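Local atomic coordinates of sulfur carrier protein ThiS adenylyltransferase (PDB entry 1ZFN), a protein that catalyses the ATP-dependent adenylation of the C-terminal glycine carboxylate of the sulfur carrier ThiS in thiamine diphosphate biosynthesis. Residues A[157-162]-A[219-224]; A[133-138]-A[171-176]; A[33-38]-A[57-62]. All blocks are in the same frame, centred on the assembly; numbering follows the deposited sequence.

All three contacts lie in one ThiF-family subunit. Contacts 1 and 3 are strand pairs of the same mixed sheet, with centres about 20 Å apart. Contact 3 joins two parallel strands in the nucleotide-binding half; it is wholly buried, aliphatic on both faces, and turns polar only where it meets ATP. Contact 1 is antiparallel, farther from the middle of the chain, only partly buried, and carries polar and charged side chains, one of which reaches the second subunit. Contact 2 pairs a helix with the zinc-binding loop. It joins the other two, since Y172 packs on M161 of contact 1 and I137 on I36 of contact 3, and T133 shares ATP with contact 3.

Contact 1: A[157-162]-A[219-224]; sequences GGQLMV and GELRLF
The guanidinium of R222 runs alongside L160 across the strand pair, its NH2 standing 3.5 Å from L160 CD2, with the methyl at a slant to the plane. On the other face the Q159 side chain meets two leucines: its amide oxygen OE1 touches L223 CD2 at 3.4 Å, its methylene CG touches L221 CD1 at 3.4 Å. The F224 ring turns away from strand 157-162 and stacks on W231, leaving CB as the part near G158 O. G158 forms a hydrogen-bonded pair with F224 and brings no side chain to the face where F224 CB lies. Q159 puts CG on the far side from its backbone N (chi1 -156°), and the extended chain lays its methylenes beside L223.

Strands 157-163 and 220-225 run antiparallel as neighbours in the mixed sheet, between 148-154 and 230-235. L160 N gives to R222 O and R222 N gives to L160 O, both at 2.9 Å, while G158 and F224 exchange a second pair. Beyond them G219, whose positive phi favours glycine, closes the end with G219 N to V162 O at 3.0 Å.

One face, with L160 and F224, packs on helix 193-211, and F224 also touches L205 of the second subunit. The salt bridge from R222 to E206 probably offsets the guanidinium charge where NH2 lies beside the L160 methyl.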
loop_
_atom_site.group_PDB
_atom_site.type_symbol
_atom_site.label_atom_id
_atom_site.label_comp_id
_atom_site.label_asym_id
_atom_site.label_seq_id
_atom_site.Cartn_x
_atom_site.Cartn_y
_atom_site.Cartn_z
ATOM N N GLY A 157 12.654 6.095 -2.352
ATOM C CA GLY A 157 13.028 4.845 -2.978
ATOM C C GLY A 157 12.687 3.612 -2.179
ATOM O O GLY A 157 12.785 3.604 -0.945
ATOM N N GLY A 158 12.283 2.566 -2.892
ATOM C CA GLY A 158 11.925 1.322 -2.245
ATOM C C GLY A 158 12.638 0.152 -2.887
ATOM O O GLY A 158 12.992 0.187 -4.074
ATOM N N GLN A 159 12.813 -0.905 -2.101
ATOM C CA GLN A 159 13.511 -2.091 -2.551
ATOM C C GLN A 159 12.800 -3.362 -2.062
ATOM O O GLN A 159 12.444 -3.474 -0.883
ATOM C CB GLN A 159 14.929 -2.019 -1.996
ATOM C CG GLN A 159 15.977 -2.782 -2.741
ATOM C CD GLN A 159 17.364 -2.289 -2.386
ATOM O OE1 GLN A 159 17.754 -1.179 -2.760
ATOM N NE2 GLN A 159 18.112 -3.099 -1.646
ATOM N N LEU A 160 12.599 -4.314 -2.970
ATOM C CA LEU A 160 11.937 -5.573 -2.643
ATOM C C LEU A 160 12.707 -6.752 -3.215
ATOM O O LEU A 160 13.346 -6.643 -4.263
ATOM C CB LEU A 160 10.509 -5.578 -3.194
ATOM C CG LEU A 160 9.664 -6.849 -3.028
ATOM C CD1 LEU A 160 9.732 -7.355 -1.596
ATOM C CD2 LEU A 160 8.223 -6.544 -3.419
ATOM N N MET A 161 12.626 -7.892 -2.538
ATOM C CA MET A 161 13.351 -9.068 -2.989
ATOM C C MET A 161 12.730 -10.351 -2.417
ATOM O O MET A 161 12.425 -10.426 -1.222
ATOM C CB MET A 161 14.800 -8.911 -2.544
ATOM C CG MET A 161 15.812 -9.810 -3.197
ATOM S SD MET A 161 17.469 -9.229 -2.727
ATOM C CE MET A 161 17.319 -9.164 -0.941
ATOM N N VAL A 162 12.526 -11.347 -3.280
ATOM C CA VAL A 162 11.947 -12.626 -2.863
ATOM C C VAL A 162 12.981 -13.745 -2.994
ATOM O O VAL A 162 13.475 -14.038 -4.085
ATOM C CB VAL A 162 10.708 -13.000 -3.717
ATOM C CG1 VAL A 162 10.044 -14.220 -3.136
ATOM C CG2 VAL A 162 9.727 -11.847 -3.771
ATOM N N GLY A 219 14.455 -14.093 -6.869
ATOM C CA GLY A 219 15.867 -13.937 -7.179
ATOM C C GLY A 219 16.081 -12.742 -8.092
ATOM O O GLY A 219 16.967 -12.720 -8.948
ATOM N N GLU A 220 15.238 -11.740 -7.896
ATOM C CA GLU A 220 15.280 -10.521 -8.668
ATOM C C GLU A 220 15.159 -9.407 -7.656
ATOM O O GLU A 220 14.300 -9.465 -6.784
ATOM C CB GLU A 220 14.082 -10.460 -9.604
ATOM C CG GLU A 220 14.409 -10.447 -11.071
ATOM C CD GLU A 220 13.156 -10.356 -11.916
ATOM O OE1 GLU A 220 12.327 -9.467 -11.635
ATOM O OE2 GLU A 220 12.996 -11.164 -12.856
ATOM N N LEU A 221 16.031 -8.408 -7.750
ATOM C CA LEU A 221 15.968 -7.261 -6.854
ATOM C C LEU A 221 15.119 -6.246 -7.591
ATOM O O LEU A 221 15.470 -5.834 -8.701
ATOM C CB LEU A 221 17.354 -6.679 -6.612
ATOM C CG LEU A 221 17.378 -5.345 -5.868
ATOM C CD1 LEU A 221 16.824 -5.532 -4.471
ATOM C CD2 LEU A 221 18.798 -4.820 -5.812
ATOM N N ARG A 222 13.986 -5.868 -7.000
ATOM C CA ARG A 222 13.107 -4.896 -7.638
ATOM C C ARG A 222 13.219 -3.537 -6.956
ATOM O O ARG A 222 13.092 -3.415 -5.734
ATOM C CB ARG A 222 11.657 -5.396 -7.651
ATOM C CG ARG A 222 11.408 -6.492 -8.683
ATOM C CD ARG A 222 9.928 -6.648 -8.993
ATOM N NE ARG A 222 9.167 -7.180 -7.862
ATOM C CZ ARG A 222 7.853 -7.035 -7.709
ATOM N NH1 ARG A 222 7.141 -6.372 -8.610
ATOM N NH2 ARG A 222 7.247 -7.549 -6.651
ATOM N N LEU A 223 13.482 -2.521 -7.772
ATOM C CA LEU A 223 13.645 -1.163 -7.292
ATOM C C LEU A 223 12.524 -0.270 -7.769
ATOM O O LEU A 223 12.082 -0.368 -8.909
ATOM C CB LEU A 223 14.973 -0.596 -7.791
ATOM C CG LEU A 223 16.223 -1.374 -7.367
ATOM C CD1 LEU A 223 17.457 -0.775 -8.008
ATOM C CD2 LEU A 223 16.351 -1.338 -5.861
ATOM N N PHE A 224 12.069 0.607 -6.883
ATOM C CA PHE A 224 11.024 1.556 -7.223
ATOM C C PHE A 224 11.509 2.980 -6.963
ATOM O O PHE A 224 12.059 3.289 -5.911
ATOM C CB PHE A 224 9.753 1.296 -6.392
ATOM C CG PHE A 224 8.672 2.336 -6.584
ATOM C CD1 PHE A 224 8.257 2.705 -7.868
ATOM C CD2 PHE A 224 8.055 2.926 -5.486
ATOM C CE1 PHE A 224 7.236 3.651 -8.061
ATOM C CE2 PHE A 224 7.027 3.878 -5.657
ATOM C CZ PHE A 224 6.614 4.242 -6.954
#

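Contact 2: A[133-138]-A[171-176]; sequences TRQEIN and CYRCLW. With ZN (zinc ion), chain E; ATP (adenosine-5'-triphosphate), chain F.
C171 lies against the side-chain amide of N138, one turn beyond R134 on helix 131-143, and its SG binds the zinc ion at 2.5 Å. A short cysteine side chain suits this place, because it packs on the helix and still reaches the metal.

Y172 is central to the contact. R134 CD sits over one face of the ring, 3.8 Å from the centroid of Y172 and 29° off its normal, a CH-pi contact. Next to the guanidinium, this methylene is probably polarised and well matched to the ring electrons. R134 has CG opposite its backbone N (chi1 -177°) and a bend at chi3, which carries the chain across the tyrosine while NE pairs with D126 and NH2 bonds to T128 O. Q135 comes in at the ring edge, NE2 in plane and 3.4 Å from Y172 CD2, its amide 85° from the ring. Replacing Y172 by alanine would probably open a gap between helix and loop, costing R134 CD its ring face and the Q135 amide its ring-edge neighbour.

R173 packs its CA and its aliphatic stem against the Q135 amide. C174 adds the second sulfur ligand of this loop to the zinc through its SG. L175 N bonds to Y172 O at 2.8 Å, tightening the turn, and W176 then brings CB towards the same Q135 amide while its NE1 bonds to Q180 O.

At the far end of the helix segment, T133 OG1 accepts a hydrogen bond from ATP N6 at 3.2 Å, so one helix borders both nucleotide and metal loop. C242 is the third zinc ligand here; C245, the fourth zinc-binding cysteine, lies nearby. With them the CxxC pair of C171 and C174 makes the zinc site familiar from MoeB and ThiF adenylyltransferases.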
loop_
_atom_site.group_PDB
_atom_site.type_symbol
_atom_site.label_atom_id
_atom_site.label_comp_id
_atom_site.label_asym_id
_atom_site.label_seq_id
_atom_site.Cartn_x
_atom_site.Cartn_y
_atom_site.Cartn_z
ATOM N N THR A 133 19.396 -7.098 11.744
ATOM C CA THR A 133 18.257 -7.986 11.891
ATOM C C THR A 133 18.032 -8.712 10.573
ATOM O O THR A 133 17.861 -9.929 10.527
ATOM C CB THR A 133 16.986 -7.199 12.211
ATOM O OG1 THR A 133 17.236 -6.293 13.293
ATOM C CG2 THR A 133 15.870 -8.151 12.584
ATOM N N ARG A 134 18.041 -7.946 9.496
ATOM C CA ARG A 134 17.830 -8.504 8.184
ATOM C C ARG A 134 18.831 -9.606 7.856
ATOM O O ARG A 134 18.458 -10.651 7.320
ATOM C CB ARG A 134 17.915 -7.394 7.148
ATOM C CG ARG A 134 17.649 -7.840 5.744
ATOM C CD ARG A 134 17.579 -6.623 4.874
ATOM N NE ARG A 134 16.529 -5.718 5.328
ATOM C CZ ARG A 134 16.612 -4.394 5.279
ATOM N NH1 ARG A 134 17.710 -3.816 4.797
ATOM N NH2 ARG A 134 15.594 -3.650 5.699
ATOM N N GLN A 135 20.101 -9.392 8.180
ATOM C CA GLN A 135 21.106 -10.400 7.864
ATOM C C GLN A 135 20.964 -11.703 8.627
ATOM O O GLN A 135 21.344 -12.757 8.118
ATOM C CB GLN A 135 22.520 -9.838 8.040
ATOM C CG GLN A 135 23.053 -9.171 6.781
ATOM C CD GLN A 135 23.193 -10.147 5.620
ATOM O OE1 GLN A 135 22.688 -11.273 5.668
ATOM N NE2 GLN A 135 23.876 -9.718 4.570
ATOM N N GLU A 136 20.410 -11.647 9.833
ATOM C CA GLU A 136 20.247 -12.867 10.607
ATOM C C GLU A 136 18.916 -13.542 10.305
ATOM O O GLU A 136 18.742 -14.733 10.566
ATOM C CB GLU A 136 20.393 -12.589 12.108
ATOM C CG GLU A 136 19.137 -12.256 12.863
ATOM C CD GLU A 136 19.363 -12.310 14.369
ATOM O OE1 GLU A 136 19.806 -13.372 14.863
ATOM O OE2 GLU A 136 19.100 -11.295 15.057
ATOM N N ILE A 137 17.978 -12.778 9.756
ATOM C CA ILE A 137 16.689 -13.333 9.385
ATOM C C ILE A 137 17.012 -14.184 8.176
ATOM O O ILE A 137 16.499 -15.289 8.011
ATOM C CB ILE A 137 15.688 -12.232 8.987
ATOM C CG1 ILE A 137 15.175 -11.525 10.244
ATOM C CG2 ILE A 137 14.537 -12.826 8.182
ATOM C CD1 ILE A 137 14.262 -10.349 9.958
ATOM N N ASN A 138 17.891 -13.650 7.340
ATOM C CA ASN A 138 18.329 -14.336 6.139
ATOM C C ASN A 138 19.002 -15.643 6.550
ATOM O O ASN A 138 18.696 -16.706 6.017
ATOM C CB ASN A 138 19.301 -13.434 5.365
ATOM C CG ASN A 138 19.911 -14.121 4.159
ATOM O OD1 ASN A 138 21.019 -14.647 4.233
ATOM N ND2 ASN A 138 19.192 -14.121 3.042
ATOM N N CYS A 171 21.370 -15.755 -1.425
ATOM C CA CYS A 171 20.614 -15.175 -0.327
ATOM C C CYS A 171 20.990 -13.694 -0.196
ATOM O O CYS A 171 21.633 -13.127 -1.089
ATOM C CB CYS A 171 20.936 -15.906 0.971
ATOM S SG CYS A 171 22.673 -15.794 1.493
ATOM N N TYR A 172 20.587 -13.072 0.911
ATOM C CA TYR A 172 20.896 -11.668 1.148
ATOM C C TYR A 172 22.402 -11.547 1.324
ATOM O O TYR A 172 23.028 -10.629 0.797
ATOM C CB TYR A 172 20.203 -11.156 2.410
ATOM C CG TYR A 172 20.045 -9.650 2.423
ATOM C CD1 TYR A 172 18.974 -9.042 1.774
ATOM C CD2 TYR A 172 20.994 -8.826 3.033
ATOM C CE1 TYR A 172 18.848 -7.655 1.725
ATOM C CE2 TYR A 172 20.879 -7.434 2.986
ATOM C CZ TYR A 172 19.800 -6.857 2.329
ATOM O OH TYR A 172 19.663 -5.484 2.275
ATOM N N ARG A 173 22.971 -12.488 2.076
ATOM C CA ARG A 173 24.407 -12.539 2.346
ATOM C C ARG A 173 25.182 -12.726 1.053
ATOM O O ARG A 173 26.379 -12.472 0.986
ATOM C CB ARG A 173 24.725 -13.703 3.278
ATOM C CG ARG A 173 26.176 -13.769 3.682
ATOM C CD ARG A 173 26.511 -12.597 4.568
ATOM N NE ARG A 173 27.866 -12.680 5.091
ATOM C CZ ARG A 173 28.248 -12.133 6.240
ATOM N NH1 ARG A 173 27.368 -11.467 6.979
ATOM N NH2 ARG A 173 29.504 -12.256 6.653
ATOM N N CYS A 174 24.478 -13.198 0.035
ATOM C CA CYS A 174 25.045 -13.426 -1.283
ATOM C C CYS A 174 25.132 -12.100 -2.028
ATOM O O CYS A 174 25.654 -12.040 -3.136
ATOM C CB CYS A 174 24.136 -14.363 -2.079
ATOM S SG CYS A 174 24.804 -15.977 -2.441
ATOM N N LEU A 175 24.605 -11.047 -1.417
ATOM C CA LEU A 175 24.569 -9.723 -2.029
ATOM C C LEU A 175 25.139 -8.646 -1.107
ATOM O O LEU A 175 25.381 -7.518 -1.530
ATOM C CB LEU A 175 23.115 -9.383 -2.369
ATOM C CG LEU A 175 22.698 -7.994 -2.855
ATOM C CD1 LEU A 175 22.904 -7.852 -4.362
ATOM C CD2 LEU A 175 21.234 -7.804 -2.515
ATOM N N TRP A 176 25.357 -9.000 0.152
ATOM C CA TRP A 176 25.870 -8.042 1.112
ATOM C C TRP A 176 26.581 -8.769 2.257
ATOM O O TRP A 176 25.938 -9.272 3.181
ATOM C CB TRP A 176 24.700 -7.208 1.635
ATOM C CG TRP A 176 25.104 -5.941 2.306
ATOM C CD1 TRP A 176 25.206 -5.712 3.649
ATOM C CD2 TRP A 176 25.480 -4.727 1.663
ATOM N NE1 TRP A 176 25.625 -4.424 3.883
ATOM C CE2 TRP A 176 25.804 -3.797 2.679
ATOM C CE3 TRP A 176 25.585 -4.335 0.323
ATOM C CZ2 TRP A 176 26.217 -2.501 2.400
ATOM C CZ3 TRP A 176 25.995 -3.049 0.040
ATOM C CH2 TRP A 176 26.311 -2.141 1.079
HETATM ZN ZN ZN E . 24.190 -16.790 -0.249
HETATM P PG ATP F . 11.188 5.652 12.245
HETATM O O1G ATP F . 12.223 5.430 13.196
HETATM O O2G ATP F . 10.126 6.787 12.449
HETATM O O3G ATP F . 12.015 5.678 10.997
HETATM P PB ATP F . 10.307 2.947 12.740
HETATM O O1B ATP F . 11.560 2.147 12.767
HETATM O O2B ATP F . 9.173 2.433 13.559
HETATM O O3B ATP F . 10.234 4.389 12.110
HETATM P PA ATP F . 10.070 1.505 10.227
HETATM O O1A ATP F . 8.965 1.275 9.406
HETATM O O2A ATP F . 11.466 1.644 9.594
HETATM O O3A ATP F . 9.554 2.564 11.332
HETATM O "O5'" ATP F . 10.163 0.355 11.283
HETATM C "C5'" ATP F . 9.984 -0.966 11.071
HETATM C "C4'" ATP F . 9.689 -1.742 12.370
HETATM O "O4'" ATP F . 10.385 -2.897 12.709
HETATM C "C3'" ATP F . 9.623 -0.858 13.708
HETATM O "O3'" ATP F . 8.337 -0.691 14.257
HETATM C "C2'" ATP F . 10.774 -1.502 14.422
HETATM O "O2'" ATP F . 10.534 -1.309 15.784
HETATM C "C1'" ATP F . 10.716 -2.919 14.056
HETATM N N9 ATP F . 11.942 -3.720 14.189
HETATM C C8 ATP F . 13.229 -3.419 13.824
HETATM N N7 ATP F . 14.048 -4.449 14.109
HETATM C C5 ATP F . 13.289 -5.428 14.664
HETATM C C6 ATP F . 13.592 -6.730 15.163
HETATM N N6 ATP F . 14.788 -7.305 15.140
HETATM N N1 ATP F . 12.551 -7.488 15.680
HETATM C C2 ATP F . 11.237 -7.016 15.722
HETATM N N3 ATP F . 10.958 -5.748 15.231
HETATM C C4 ATP F . 11.963 -4.964 14.721
#

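Contact 3: A[33-38]-A[57-62]; sequences VLIIGL and LVLADD. With ATP (adenosine-5'-triphosphate), chain F.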
loop_
_atom_site.group_PDB
_atom_site.type_symbol
_atom_site.label_atom_id
_atom_site.label_comp_id
_atom_site.label_asym_id
_atom_site.label_seq_id
_atom_site.Cartn_x
_atom_site.Cartn_y
_atom_site.Cartn_z
ATOM N N VAL A 33 2.148 -16.998 8.530
ATOM C CA VAL A 33 3.081 -15.978 8.075
ATOM C C VAL A 33 3.674 -15.193 9.243
ATOM O O VAL A 33 2.947 -14.681 10.103
ATOM C CB VAL A 33 2.388 -14.991 7.118
ATOM C CG1 VAL A 33 3.337 -13.868 6.764
ATOM C CG2 VAL A 33 1.925 -15.726 5.861
ATOM N N LEU A 34 5.004 -15.127 9.273
ATOM C CA LEU A 34 5.724 -14.384 10.302
ATOM C C LEU A 34 6.093 -13.015 9.734
ATOM O O LEU A 34 6.728 -12.915 8.689
ATOM C CB LEU A 34 6.998 -15.121 10.715
ATOM C CG LEU A 34 7.963 -14.314 11.587
ATOM C CD1 LEU A 34 7.255 -13.838 12.832
ATOM C CD2 LEU A 34 9.164 -15.161 11.949
ATOM N N ILE A 35 5.674 -11.962 10.419
ATOM C CA ILE A 35 5.967 -10.603 9.978
ATOM C C ILE A 35 6.834 -9.931 11.045
ATOM O O ILE A 35 6.321 -9.498 12.076
ATOM C CB ILE A 35 4.658 -9.777 9.795
ATOM C CG1 ILE A 35 3.686 -10.509 8.862
ATOM C CG2 ILE A 35 4.988 -8.410 9.230
ATOM C CD1 ILE A 35 2.345 -9.820 8.706
ATOM N N ILE A 36 8.147 -9.870 10.813
ATOM C CA ILE A 36 9.047 -9.232 11.774
ATOM C C ILE A 36 9.076 -7.723 11.484
ATOM O O ILE A 36 9.593 -7.293 10.456
ATOM C CB ILE A 36 10.526 -9.757 11.686
ATOM C CG1 ILE A 36 10.595 -11.268 11.452
ATOM C CG2 ILE A 36 11.234 -9.490 12.991
ATOM C CD1 ILE A 36 10.324 -11.668 10.039
ATOM N N GLY A 37 8.519 -6.922 12.385
ATOM C CA GLY A 37 8.513 -5.486 12.177
ATOM C C GLY A 37 7.143 -4.975 11.780
ATOM O O GLY A 37 6.591 -5.410 10.766
ATOM N N LEU A 38 6.590 -4.045 12.558
ATOM C CA LEU A 38 5.262 -3.520 12.259
ATOM C C LEU A 38 5.261 -2.002 12.061
ATOM O O LEU A 38 4.486 -1.264 12.675
ATOM C CB LEU A 38 4.285 -3.937 13.370
ATOM C CG LEU A 38 4.199 -5.451 13.647
ATOM C CD1 LEU A 38 3.347 -5.697 14.887
ATOM C CD2 LEU A 38 3.624 -6.179 12.437
ATOM N N LEU A 57 -1.080 -15.544 11.621
ATOM C CA LEU A 57 -0.165 -14.417 11.442
ATOM C C LEU A 57 0.553 -14.103 12.745
ATOM O O LEU A 57 -0.079 -13.785 13.760
ATOM C CB LEU A 57 -0.916 -13.164 10.998
ATOM C CG LEU A 57 -1.313 -13.135 9.533
ATOM C CD1 LEU A 57 -2.207 -11.924 9.250
ATOM C CD2 LEU A 57 -0.050 -13.116 8.690
ATOM N N VAL A 58 1.877 -14.195 12.714
ATOM C CA VAL A 58 2.677 -13.884 13.887
ATOM C C VAL A 58 3.259 -12.493 13.654
ATOM O O VAL A 58 4.029 -12.282 12.716
ATOM C CB VAL A 58 3.831 -14.889 14.072
ATOM C CG1 VAL A 58 4.373 -14.802 15.490
ATOM C CG2 VAL A 58 3.358 -16.288 13.754
ATOM N N LEU A 59 2.873 -11.543 14.495
ATOM C CA LEU A 59 3.362 -10.174 14.369
ATOM C C LEU A 59 4.382 -9.863 15.474
ATOM O O LEU A 59 4.043 -9.847 16.662
ATOM C CB LEU A 59 2.183 -9.204 14.452
ATOM C CG LEU A 59 0.918 -9.595 13.677
ATOM C CD1 LEU A 59 -0.169 -8.568 13.969
ATOM C CD2 LEU A 59 1.196 -9.687 12.175
ATOM N N ALA A 60 5.629 -9.618 15.070
ATOM C CA ALA A 60 6.709 -9.327 16.015
ATOM C C ALA A 60 7.219 -7.894 15.948
ATOM O O ALA A 60 7.605 -7.404 14.887
ATOM C CB ALA A 60 7.873 -10.291 15.785
ATOM N N ASP A 61 7.218 -7.224 17.092
ATOM C CA ASP A 61 7.717 -5.864 17.156
ATOM C C ASP A 61 7.906 -5.440 18.597
ATOM O O ASP A 61 6.999 -5.573 19.427
ATOM C CB ASP A 61 6.776 -4.888 16.451
ATOM C CG ASP A 61 7.461 -3.572 16.107
ATOM O OD1 ASP A 61 7.949 -2.893 17.035
ATOM O OD2 ASP A 61 7.517 -3.222 14.907
ATOM N N ASP A 62 9.095 -4.905 18.871
ATOM C CA ASP A 62 9.473 -4.466 20.206
ATOM C C ASP A 62 9.226 -2.984 20.491
ATOM O O ASP A 62 9.377 -2.539 21.623
ATOM C CB ASP A 62 10.949 -4.791 20.429
ATOM C CG ASP A 62 11.313 -4.856 21.891
ATOM O OD1 ASP A 62 12.494 -5.121 22.187
ATOM O OD2 ASP A 62 10.424 -4.651 22.744
HETATM P PG ATP F . 11.188 5.652 12.245
HETATM O O1G ATP F . 12.223 5.430 13.196
HETATM O O2G ATP F . 10.126 6.787 12.449
HETATM O O3G ATP F . 12.015 5.678 10.997
HETATM P PB ATP F . 10.307 2.947 12.740
HETATM O O1B ATP F . 11.560 2.147 12.767
HETATM O O2B ATP F . 9.173 2.433 13.559
HETATM O O3B ATP F . 10.234 4.389 12.110
HETATM P PA ATP F . 10.070 1.505 10.227
HETATM O O1A ATP F . 8.965 1.275 9.406
HETATM O O2A ATP F . 11.466 1.644 9.594
HETATM O O3A ATP F . 9.554 2.564 11.332
HETATM O "O5'" ATP F . 10.163 0.355 11.283
HETATM C "C5'" ATP F . 9.984 -0.966 11.071
HETATM C "C4'" ATP F . 9.689 -1.742 12.370
HETATM O "O4'" ATP F . 10.385 -2.897 12.709
HETATM C "C3'" ATP F . 9.623 -0.858 13.708
HETATM O "O3'" ATP F . 8.337 -0.691 14.257
HETATM C "C2'" ATP F . 10.774 -1.502 14.422
HETATM O "O2'" ATP F . 10.534 -1.309 15.784
HETATM C "C1'" ATP F . 10.716 -2.919 14.056
HETATM N N9 ATP F . 11.942 -3.720 14.189
HETATM C C8 ATP F . 13.229 -3.419 13.824
HETATM N N7 ATP F . 14.048 -4.449 14.109
HETATM C C5 ATP F . 13.289 -5.428 14.664
HETATM C C6 ATP F . 13.592 -6.730 15.163
HETATM N N6 ATP F . 14.788 -7.305 15.140
HETATM N N1 ATP F . 12.551 -7.488 15.680
HETATM C C2 ATP F . 11.237 -7.016 15.722
HETATM N N3 ATP F . 10.958 -5.748 15.231
HETATM C C4 ATP F . 11.963 -4.964 14.721
#
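D61 and L38 meet in the ATP pocket, beside the ribose, where L38 N donates to D61 OD2 at 2.7 Å, using the lone pair directed away from the other carboxylate oxygen. That same OD2 accepts a hydrogen bond from ATP O3' at 2.7 Å, while D61 OD1 receives one from ATP O2' more loosely at 3.3 Å. With CG opposite the backbone N (chi1 -161°), the carboxylate faces both the ribose diol and the loop amide; an aspartate is short enough to do this straight from the strand end. OD1 is also held by D63 N, so both oxygens have a protein partner as well as a sugar hydroxyl.

Beside it, G37 CA passes 3.2 Å from ATP O4'. A side chain here would collide with that oxygen, and the backbone angles of G37 independently call for glycine. I36 CG2 rests 3.6 Å from ATP N1, an apolar support for the adenine.

Behind this first shell the two strands run parallel. G37 N bonds to A60 O at 2.7 Å and so fixes the start of the loop; further back, A60 N to I35 O, I35 N to V58 O and V58 N to V33 O continue the pairing. V33, I35, L57 and L59 share one face, where I35 CD1 lies alongside L59 CD2 at 3.7 Å, and helix 42-51 packs over them. L34, I36, V58 and A60 line the other. L38 crosses L59 nearly at a right angle and reaches helix 85-96, whose K85 also bonds to ATP.

Strand 32-36, helix 42-51 and strand 56-60 thus form a beta-alpha-beta crossover. The glycine turn after the first strand and the ribose-binding acid after the second are hallmarks of the Rossmann nucleotide-binding fold.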